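Local structure of MamA (Candidatus Magnetobacterium bavaricum, 3VTX) at residues 60-65 and 76-81. The protein is a tetratricopeptide-repeat protein, an all-helical solenoid of the kind that commonly serves as a scaffold for protein-protein interactions. Residues are numbered along the deposited sequence; the frame is centred on the assembly and turned at random.
Sequences ESLKKF and YYILGS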
ATOM      1  N   GLU A  60      -8.050   3.602  12.893  1.00 23.83           N
ATOM      2  CA  GLU A  60      -9.077   4.330  13.629  1.00 25.30           C
ATOM      3  C   GLU A  60      -9.438   5.619  12.902  1.00 25.41           C
ATOM      4  O   GLU A  60     -10.630   5.918  12.750  1.00 27.54           O
ATOM      5  CB  GLU A  60      -8.621   4.633  15.093  1.00 26.07           C
ATOM      6  CG  GLU A  60      -8.299   3.307  15.862  1.00 29.20           C
ATOM      7  CD  GLU A  60      -7.835   3.487  17.336  1.00 32.64           C
ATOM      8  OE1 GLU A  60      -7.601   4.620  17.768  1.00 33.81           O
ATOM      9  OE2 GLU A  60      -7.662   2.454  18.075  1.00 30.54           O
ATOM     10  N   SER A  61      -8.455   6.381  12.398  1.00 23.47           N
ATOM     11  CA  SER A  61      -8.699   7.594  11.636  1.00 24.10           C
ATOM     12  C   SER A  61      -9.186   7.334  10.217  1.00 24.96           C
ATOM     13  O   SER A  61     -10.009   8.055   9.707  1.00 25.26           O
ATOM     14  CB  SER A  61      -7.524   8.564  11.570  1.00 25.25           C
ATOM     15  OG  SER A  61      -7.340   9.147  12.844  1.00 28.29           O
ATOM     16  N   LEU A  62      -8.597   6.363   9.553  1.00 22.20           N
ATOM     17  CA  LEU A  62      -8.924   6.079   8.166  1.00 23.62           C
ATOM     18  C   LEU A  62     -10.376   5.529   8.116  1.00 23.52           C
ATOM     19  O   LEU A  62     -11.093   5.803   7.125  1.00 24.78           O
ATOM     20  CB  LEU A  62      -7.955   5.025   7.595  1.00 23.68           C
ATOM     21  CG  LEU A  62      -6.520   5.566   7.444  1.00 26.56           C
ATOM     22  CD1 LEU A  62      -5.486   4.389   7.297  1.00 28.69           C
ATOM     23  CD2 LEU A  62      -6.472   6.423   6.240  1.00 32.96           C
ATOM     24  N   LYS A  63     -10.834   4.738   9.091  1.00 25.04           N
ATOM     25  CA  LYS A  63     -12.242   4.293   9.149  1.00 25.58           C
ATOM     26  C   LYS A  63     -13.213   5.498   9.184  1.00 27.06           C
ATOM     27  O   LYS A  63     -14.242   5.523   8.439  1.00 28.58           O
ATOM     28  CB  LYS A  63     -12.558   3.323  10.333  1.00 26.15           C
ATOM     29  CG  LYS A  63     -12.053   1.879  10.040  1.00 30.07           C
ATOM     30  CD  LYS A  63     -12.221   1.050  11.321  1.00 38.65           C
ATOM     31  CE  LYS A  63     -11.970  -0.463  11.157  1.00 44.66           C
ATOM     32  NZ  LYS A  63     -12.150  -1.109  12.600  1.00 49.16           N
ATOM     33  N   LYS A  64     -12.895   6.472  10.020  1.00 25.80           N
ATOM     34  CA  LYS A  64     -13.704   7.707  10.149  1.00 28.33           C
ATOM     35  C   LYS A  64     -13.660   8.511   8.846  1.00 28.77           C
ATOM     36  O   LYS A  64     -14.703   8.981   8.383  1.00 30.49           O
ATOM     37  CB  LYS A  64     -13.237   8.572  11.292  1.00 27.87           C
ATOM     38  CG  LYS A  64     -13.443   7.961  12.629  1.00 31.37           C
ATOM     39  CD  LYS A  64     -12.791   8.888  13.669  1.00 36.71           C
ATOM     40  CE  LYS A  64     -12.713   8.326  15.103  1.00 42.34           C
ATOM     41  NZ  LYS A  64     -13.970   7.606  15.395  1.00 50.11           N
ATOM     42  N   PHE A  65     -12.485   8.605   8.207  1.00 26.68           N
ATOM     43  CA  PHE A  65     -12.358   9.273   6.947  1.00 26.30           C
ATOM     44  C   PHE A  65     -13.344   8.676   5.909  1.00 28.33           C
ATOM     45  O   PHE A  65     -14.012   9.425   5.187  1.00 30.56           O
ATOM     46  CB  PHE A  65     -10.929   9.180   6.421  1.00 26.78           C
ATOM     47  CG  PHE A  65     -10.685   9.829   5.100  1.00 26.41           C
ATOM     48  CD1 PHE A  65     -11.085   9.220   3.906  1.00 27.76           C
ATOM     49  CD2 PHE A  65     -10.028  11.015   5.031  1.00 28.50           C
ATOM     50  CE1 PHE A  65     -10.811   9.877   2.687  1.00 28.50           C
ATOM     51  CE2 PHE A  65      -9.798  11.692   3.827  1.00 29.01           C
ATOM     52  CZ  PHE A  65     -10.189  11.073   2.648  1.00 31.49           C
ATOM     53  N   TYR A  76      -8.308   4.559   0.691  1.00 24.20           N
ATOM     54  CA  TYR A  76      -8.631   3.164   0.610  1.00 24.50           C
ATOM     55  C   TYR A  76      -7.374   2.282   0.524  1.00 24.39           C
ATOM     56  O   TYR A  76      -7.360   1.191   1.125  1.00 24.38           O
ATOM     57  CB  TYR A  76      -9.645   2.899  -0.498  1.00 24.64           C
ATOM     58  CG  TYR A  76     -11.071   3.232  -0.135  1.00 24.41           C
ATOM     59  CD1 TYR A  76     -11.739   2.504   0.828  1.00 28.21           C
ATOM     60  CD2 TYR A  76     -11.774   4.267  -0.798  1.00 29.83           C
ATOM     61  CE1 TYR A  76     -13.055   2.812   1.154  1.00 27.57           C
ATOM     62  CE2 TYR A  76     -13.089   4.552  -0.482  1.00 26.65           C
ATOM     63  CZ  TYR A  76     -13.717   3.831   0.459  1.00 30.14           C
ATOM     64  OH  TYR A  76     -15.066   4.078   0.770  1.00 32.43           O
ATOM     65  N   TYR A  77      -6.384   2.713  -0.249  1.00 23.19           N
ATOM     66  CA  TYR A  77      -5.160   1.963  -0.386  1.00 24.34           C
ATOM     67  C   TYR A  77      -4.495   1.861   0.985  1.00 22.48           C
ATOM     68  O   TYR A  77      -3.972   0.812   1.340  1.00 21.16           O
ATOM     69  CB  TYR A  77      -4.216   2.647  -1.414  1.00 23.29           C
ATOM     70  CG  TYR A  77      -2.805   2.039  -1.402  1.00 23.73           C
ATOM     71  CD1 TYR A  77      -2.558   0.717  -1.874  1.00 23.72           C
ATOM     72  CD2 TYR A  77      -1.739   2.748  -0.855  1.00 24.34           C
ATOM     73  CE1 TYR A  77      -1.294   0.224  -1.835  1.00 26.13           C
ATOM     74  CE2 TYR A  77      -0.427   2.208  -0.795  1.00 25.55           C
ATOM     75  CZ  TYR A  77      -0.266   0.937  -1.278  1.00 26.32           C
ATOM     76  OH  TYR A  77       0.976   0.330  -1.242  1.00 27.79           O
ATOM     77  N   ILE A  78      -4.413   2.971   1.706  1.00 22.80           N
ATOM     78  CA  ILE A  78      -3.720   2.987   2.985  1.00 21.53           C
ATOM     79  C   ILE A  78      -4.510   2.173   3.973  1.00 22.56           C
ATOM     80  O   ILE A  78      -3.937   1.363   4.680  1.00 22.25           O
ATOM     81  CB  ILE A  78      -3.446   4.395   3.509  1.00 20.80           C
ATOM     82  CG1 ILE A  78      -2.571   5.195   2.511  1.00 20.61           C
ATOM     83  CG2 ILE A  78      -2.827   4.273   4.929  1.00 20.71           C
ATOM     84  CD1 ILE A  78      -2.446   6.747   2.807  1.00 27.33           C
ATOM     85  N   LEU A  79      -5.827   2.308   3.960  1.00 21.54           N
ATOM     86  CA  LEU A  79      -6.706   1.540   4.834  1.00 23.45           C
ATOM     87  C   LEU A  79      -6.566   0.070   4.534  1.00 22.19           C
ATOM     88  O   LEU A  79      -6.436  -0.750   5.411  1.00 21.86           O
ATOM     89  CB  LEU A  79      -8.169   1.947   4.627  1.00 24.72           C
ATOM     90  CG  LEU A  79      -9.255   1.149   5.426  1.00 26.72           C
ATOM     91  CD1 LEU A  79      -8.921   1.142   6.934  1.00 23.65           C
ATOM     92  CD2 LEU A  79     -10.711   1.722   5.169  1.00 29.31           C
ATOM     93  N   GLY A  80      -6.592  -0.278   3.265  1.00 22.35           N
ATOM     94  CA  GLY A  80      -6.452  -1.724   2.955  1.00 20.65           C
ATOM     95  C   GLY A  80      -5.074  -2.292   3.254  1.00 19.89           C
ATOM     96  O   GLY A  80      -4.956  -3.393   3.785  1.00 21.71           O
ATOM     97  N   SER A  81      -4.044  -1.530   2.950  1.00 20.36           N
ATOM     98  CA  SER A  81      -2.658  -1.885   3.349  1.00 21.66           C
ATOM     99  C   SER A  81      -2.518  -2.097   4.859  1.00 21.52           C
ATOM    100  O   SER A  81      -1.910  -3.071   5.327  1.00 21.10           O
ATOM    101  CB  SER A  81      -1.639  -0.850   2.832  1.00 21.84           C
ATOM    102  OG  SER A  81      -1.565  -0.800   1.427  1.00 24.35           O
TER
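L62 of helix 55-68 and the pair I78 and L79 of helix 73-85 make the tight part of this contact. The CD1 methyl of L62 meets I78 CG2 at 3.6 Å, the two side chains crossing at about a right angle. The same methyl is 3.9 Å from the backbone N of L79, lying against the backbone where I78 runs on into L79. The side chain of L79 packs lower, at the base of L62: its CD1 comes to 4.1 Å from L62 CB. With CG of L79 opposite its backbone N (chi1 176°), the branch extends across to helix 55-68, where it also touches I59 and V66. I78 also touches M50 of helix 39-51, so three successive helices share this apolar seam. On the loose side K63 only grazes L79, CG to CD1 4.5 Å, before its extended chain carries the ammonium away from helix 73-85 at an exposed position. Beyond the seam, S81 OG bonds to Y77 O at 2.9 Å, a carbonyl that S81 N reaches from the opposite face; Y77 and S81 in turn touch K112 of helix 107-119. The axes of segments 60-65 and 76-81 approach to 9.8 Å, their N-to-C directions 138° apart, and this oblique antiparallel packing of consecutive helices by branched aliphatic side chains is characteristic of the tetratricopeptide-repeat solenoid.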